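Local coordinates for protein ribokinase (Giardia lamblia, PDB 6WHJ) that probably phosphorylates D-ribose at O-5 with ATP and magnesium, feeding ribose 5-phosphate into nucleotide synthesis and the pentose phosphate pathway, at residues L19-K24 and G102-E107; I9-S14 and A62-A67. All blocks are in the same frame, centred on the assembly; numbering follows the deposited sequence.

How the contacts relate
Two parallel strand pairs show how a PfkB-family kinase builds two sheets from one interleaved chain. From the N terminus, 9-14 comes first and pairs with 62-67, which closes contact 2 after 47 intervening residues. Within that loop the chain has already left the central sheet: strand 16-22 belongs to the small four-stranded lid, and 19-24 finds its partner only at 102-107, beyond 62-67. The two loops therefore cross, and strands 9-12 and 16-22, successive in sequence, are committed to different sheets. Contact 2 lies in the core of the large domain and contact 1 in the lid, where subunits meet; their centres are about 27 Å apart.

Contact 1: residues L19-K24 and G102-E107; sequences LVWYVK and GIYVAE
Val20 and Tyr22 lie on one face of a parallel strand pair with Ile103 and Val105, and their side chains mesh in alternation. The CG1 of Val20, anti to the backbone N (chi1 178°), meets Val105 CG2 at 3.7 Å, while its other methyl, CG2, rests against CB and CD1 of Ile103. One valine thus bridges two residues of the neighbouring strand. Tyr22 runs beside Val105 and points the same way, its CD2 and CE2 atoms against Val105 CB, with 3.8 Å from CD2 to that CB. Beneath these side chains, Trp21 N donates to Ile103 O (2.8 Å) and Val105 N to Trp21 O (3.0 Å), both nearly straight. These are the two middle strands of the four-stranded lid of ribokinase, flanked by strands 32-42 and 111-116; in this family the lid closes over the sugar site and, in ribokinases, also forms the dimer interface. The reverse face, with Trp21 and Tyr104, accordingly looks to the second subunit. Trp21 CG stands anti to its carbonyl carbon (chi1 -71°), and the indole turns an edge to Ile103 O, 3.6 Å from CE3; NE1 is hydrogen-bonded to Asn100 OD1 of the second subunit. Tyr104 stacks on Tyr104 of that subunit; its OH is hydrogen-bonded to Gly102 O there, and the same bond is made in return. Past the strands, Glu107 N reaches Lys24 O from well above the carbonyl plane (3.1 Å). The side chains of Lys24 and Glu107 run side by side, touching through Lys24 CG and Glu107 OE1 at 3.4 Å, whereas Lys24 NZ stays 5.9 Å from that same OE1.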
# COMPACT_ATOMS: atom_id res chain seq x y z
N LEU B 19 5.27 3.25 1.71
CA LEU B 19 3.92 3.59 2.16
C LEU B 19 3.40 2.42 2.99
O LEU B 19 3.12 1.34 2.45
CB LEU B 19 3.01 3.90 0.99
CG LEU B 19 3.57 4.91 -0.02
CD1 LEU B 19 2.69 4.98 -1.27
CD2 LEU B 19 3.66 6.25 0.65
N VAL B 20 3.24 2.65 4.29
CA VAL B 20 3.13 1.58 5.28
C VAL B 20 1.82 1.75 6.04
O VAL B 20 1.51 2.84 6.52
CB VAL B 20 4.32 1.60 6.26
CG1 VAL B 20 4.17 0.51 7.31
CG2 VAL B 20 5.62 1.39 5.50
N TRP B 21 1.07 0.66 6.16
CA TRP B 21 -0.14 0.61 6.98
C TRP B 21 0.05 -0.40 8.09
O TRP B 21 0.44 -1.55 7.84
CB TRP B 21 -1.38 0.25 6.14
CG TRP B 21 -1.84 1.34 5.21
CD1 TRP B 21 -2.83 2.25 5.44
CD2 TRP B 21 -1.32 1.63 3.91
NE1 TRP B 21 -2.97 3.09 4.36
CE2 TRP B 21 -2.05 2.73 3.40
CE3 TRP B 21 -0.31 1.08 3.12
CZ2 TRP B 21 -1.80 3.29 2.15
CZ3 TRP B 21 -0.06 1.63 1.87
CH2 TRP B 21 -0.80 2.72 1.40
N TYR B 22 -0.24 0.01 9.32
CA TYR B 22 -0.11 -0.84 10.49
C TYR B 22 -1.49 -1.38 10.84
O TYR B 22 -2.41 -0.62 11.12
CB TYR B 22 0.50 -0.08 11.68
CG TYR B 22 1.93 0.31 11.42
CD1 TYR B 22 2.26 1.47 10.72
CD2 TYR B 22 2.97 -0.52 11.84
CE1 TYR B 22 3.58 1.80 10.47
CE2 TYR B 22 4.29 -0.21 11.59
CZ TYR B 22 4.60 0.95 10.90
OH TYR B 22 5.93 1.25 10.66
N VAL B 23 -1.62 -2.71 10.80
CA VAL B 23 -2.89 -3.40 10.99
C VAL B 23 -2.72 -4.40 12.12
O VAL B 23 -1.60 -4.79 12.48
CB VAL B 23 -3.36 -4.09 9.70
CG1 VAL B 23 -3.62 -3.07 8.63
CG2 VAL B 23 -2.28 -5.07 9.22
N LYS B 24 -3.85 -4.84 12.68
CA LYS B 24 -3.81 -5.92 13.65
C LYS B 24 -3.31 -7.20 13.00
O LYS B 24 -2.37 -7.83 13.49
CB LYS B 24 -5.19 -6.14 14.26
CG LYS B 24 -5.56 -5.22 15.41
CD LYS B 24 -6.90 -5.65 16.00
CE LYS B 24 -7.47 -4.60 16.94
NZ LYS B 24 -8.84 -4.97 17.43
N GLY B 102 4.12 -0.55 -1.10
CA GLY B 102 2.93 -0.61 -0.28
C GLY B 102 3.08 -1.74 0.72
O GLY B 102 3.15 -2.91 0.34
N ILE B 103 3.12 -1.38 2.00
CA ILE B 103 3.54 -2.30 3.05
C ILE B 103 2.43 -2.44 4.08
O ILE B 103 1.85 -1.45 4.52
CB ILE B 103 4.85 -1.82 3.70
CG1 ILE B 103 5.96 -1.71 2.65
CG2 ILE B 103 5.26 -2.75 4.85
CD1 ILE B 103 7.28 -1.23 3.17
N TYR B 104 2.12 -3.69 4.43
CA TYR B 104 1.28 -4.02 5.58
C TYR B 104 2.16 -4.61 6.68
O TYR B 104 2.91 -5.57 6.45
CB TYR B 104 0.19 -5.04 5.23
CG TYR B 104 -0.82 -4.63 4.18
CD1 TYR B 104 -0.99 -3.30 3.80
CD2 TYR B 104 -1.62 -5.59 3.58
CE1 TYR B 104 -1.93 -2.95 2.84
CE2 TYR B 104 -2.55 -5.26 2.64
CZ TYR B 104 -2.71 -3.94 2.27
OH TYR B 104 -3.65 -3.64 1.32
N VAL B 105 2.05 -4.05 7.88
CA VAL B 105 2.76 -4.56 9.05
C VAL B 105 1.71 -5.04 10.05
O VAL B 105 0.88 -4.25 10.51
CB VAL B 105 3.68 -3.50 9.66
CG1 VAL B 105 4.48 -4.09 10.80
CG2 VAL B 105 4.60 -2.94 8.59
N ALA B 106 1.72 -6.34 10.33
CA ALA B 106 0.82 -6.91 11.33
C ALA B 106 1.41 -6.69 12.73
O ALA B 106 2.58 -6.34 12.89
CB ALA B 106 0.59 -8.40 11.08
N GLU B 107 0.56 -6.89 13.75
CA GLU B 107 1.03 -6.72 15.12
C GLU B 107 2.06 -7.77 15.50
O GLU B 107 2.78 -7.59 16.49
CB GLU B 107 -0.14 -6.80 16.12
CG GLU B 107 -1.06 -5.59 16.12
CD GLU B 107 -2.30 -5.82 16.97
OE1 GLU B 107 -2.90 -4.82 17.41
OE2 GLU B 107 -2.66 -7.00 17.19

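Contact 2: residues I9-S14 and A62-A67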
# COMPACT_ATOMS: atom_id res chain seq x y z
N ILE B 9 32.90 4.16 -0.87
CA ILE B 9 31.81 3.20 -0.95
C ILE B 9 30.80 3.75 -1.95
O ILE B 9 30.28 4.86 -1.77
CB ILE B 9 31.14 2.96 0.42
CG1 ILE B 9 32.16 2.46 1.45
CG2 ILE B 9 29.98 1.96 0.29
CD1 ILE B 9 31.66 2.54 2.89
N VAL B 10 30.54 2.98 -3.00
CA VAL B 10 29.58 3.34 -4.04
C VAL B 10 28.43 2.34 -3.95
O VAL B 10 28.65 1.12 -4.05
CB VAL B 10 30.23 3.35 -5.44
CG1 VAL B 10 29.22 3.72 -6.51
CG2 VAL B 10 31.41 4.29 -5.48
N ILE B 11 27.21 2.83 -3.74
CA ILE B 11 26.03 1.97 -3.64
C ILE B 11 25.15 2.25 -4.86
O ILE B 11 24.65 3.36 -5.02
CB ILE B 11 25.26 2.18 -2.33
CG1 ILE B 11 26.16 2.02 -1.11
CG2 ILE B 11 24.08 1.23 -2.25
CD1 ILE B 11 26.68 3.33 -0.58
N ILE B 12 24.99 1.24 -5.71
CA ILE B 12 24.17 1.35 -6.90
C ILE B 12 22.88 0.58 -6.63
O ILE B 12 22.90 -0.66 -6.61
CB ILE B 12 24.88 0.79 -8.14
CG1 ILE B 12 26.30 1.37 -8.26
CG2 ILE B 12 24.09 1.11 -9.38
CD1 ILE B 12 27.19 0.63 -9.26
N GLY B 13 21.78 1.28 -6.42
CA GLY B 13 20.54 0.59 -6.14
C GLY B 13 19.34 1.50 -6.05
O GLY B 13 19.33 2.62 -6.58
N SER B 14 18.33 1.02 -5.35
CA SER B 14 17.00 1.60 -5.44
C SER B 14 16.73 2.64 -4.35
O SER B 14 17.32 2.61 -3.26
CB SER B 14 15.95 0.50 -5.34
OG SER B 14 16.10 -0.16 -4.10
N ALA B 62 30.79 7.92 1.38
CA ALA B 62 29.74 7.15 0.73
C ALA B 62 29.25 7.89 -0.50
O ALA B 62 29.34 9.12 -0.60
CB ALA B 62 28.59 6.89 1.70
N PHE B 63 28.70 7.13 -1.44
CA PHE B 63 28.22 7.70 -2.70
C PHE B 63 27.04 6.85 -3.15
O PHE B 63 27.18 5.63 -3.32
CB PHE B 63 29.33 7.72 -3.76
CG PHE B 63 29.00 8.53 -5.00
CD1 PHE B 63 28.99 9.91 -4.96
CD2 PHE B 63 28.74 7.90 -6.21
CE1 PHE B 63 28.70 10.64 -6.09
CE2 PHE B 63 28.45 8.63 -7.34
CZ PHE B 63 28.43 10.00 -7.28
N PHE B 64 25.87 7.46 -3.31
CA PHE B 64 24.68 6.72 -3.70
C PHE B 64 24.39 6.98 -5.18
O PHE B 64 24.44 8.12 -5.64
CB PHE B 64 23.47 7.11 -2.85
CG PHE B 64 22.18 6.44 -3.28
CD1 PHE B 64 22.11 5.05 -3.39
CD2 PHE B 64 21.04 7.19 -3.55
CE1 PHE B 64 20.94 4.44 -3.79
CE2 PHE B 64 19.86 6.57 -3.95
CZ PHE B 64 19.81 5.20 -4.07
N VAL B 65 24.11 5.90 -5.91
CA VAL B 65 23.78 5.96 -7.33
C VAL B 65 22.39 5.37 -7.49
O VAL B 65 22.18 4.18 -7.20
CB VAL B 65 24.79 5.19 -8.18
CG1 VAL B 65 24.46 5.34 -9.66
CG2 VAL B 65 26.22 5.64 -7.86
N GLY B 66 21.44 6.19 -7.93
CA GLY B 66 20.06 5.75 -8.10
C GLY B 66 19.28 6.72 -8.97
O GLY B 66 19.75 7.81 -9.29
N ALA B 67 18.07 6.30 -9.33
CA ALA B 67 17.19 7.09 -10.18
C ALA B 67 15.81 7.22 -9.53
O ALA B 67 15.27 6.25 -9.00
CB ALA B 67 17.05 6.48 -11.57
O HOH W 1 17.40 3.66 -8.33
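Phe64 holds CG anti to its backbone N and beside the carbonyl carbon (chi1 176°); with chi2 at 55°, the far end of the ring comes nearer to 9-14. There CD1 lies 3.5 Å from Ile11 O, and CZ meets Gly13 O at 3.6 Å and Ser14 O at 3.7 Å. Gly66 N sits over the centre of one ring face. Val65 also has a methyl, CG1, anti to its N; its CG2, beside the N, meets Val10 CG1 at 3.8 Å. Ile12 lies alongside, pointing the same way, with its CG1 near Val65 CB. Phe63 presents its ring edge to Val10 CG1, and its end leads away from the pair.

Strands 9-12 and 62-65 are parallel neighbours in the central sheet of the Rossmann-like α/β domain. Helix 44-55 covers the side bearing Ile11 and Phe64, while helix 131-135 covers the Val10, Ile12 and Val65 side. Ile11 N to Phe63 O (2.8 Å) and Val65 N to Ile11 O (2.7 Å) knit the middle, and the bond from Phe63 N to Ile9 O is weak.

After Gly13 and Gly66 the direct backbone bonds give way to a water, which bridges Gly13 O (2.8 Å) and Ala67 N (2.9 Å), accepting from the latter. Ser14 OG is hydrogen-bonded to OE1 of Glu146, which is predicted to bind the substrate. Water and carboxylate thus satisfy polar groups where the apolar strand pair ends, and this end lies beside the probable sugar site.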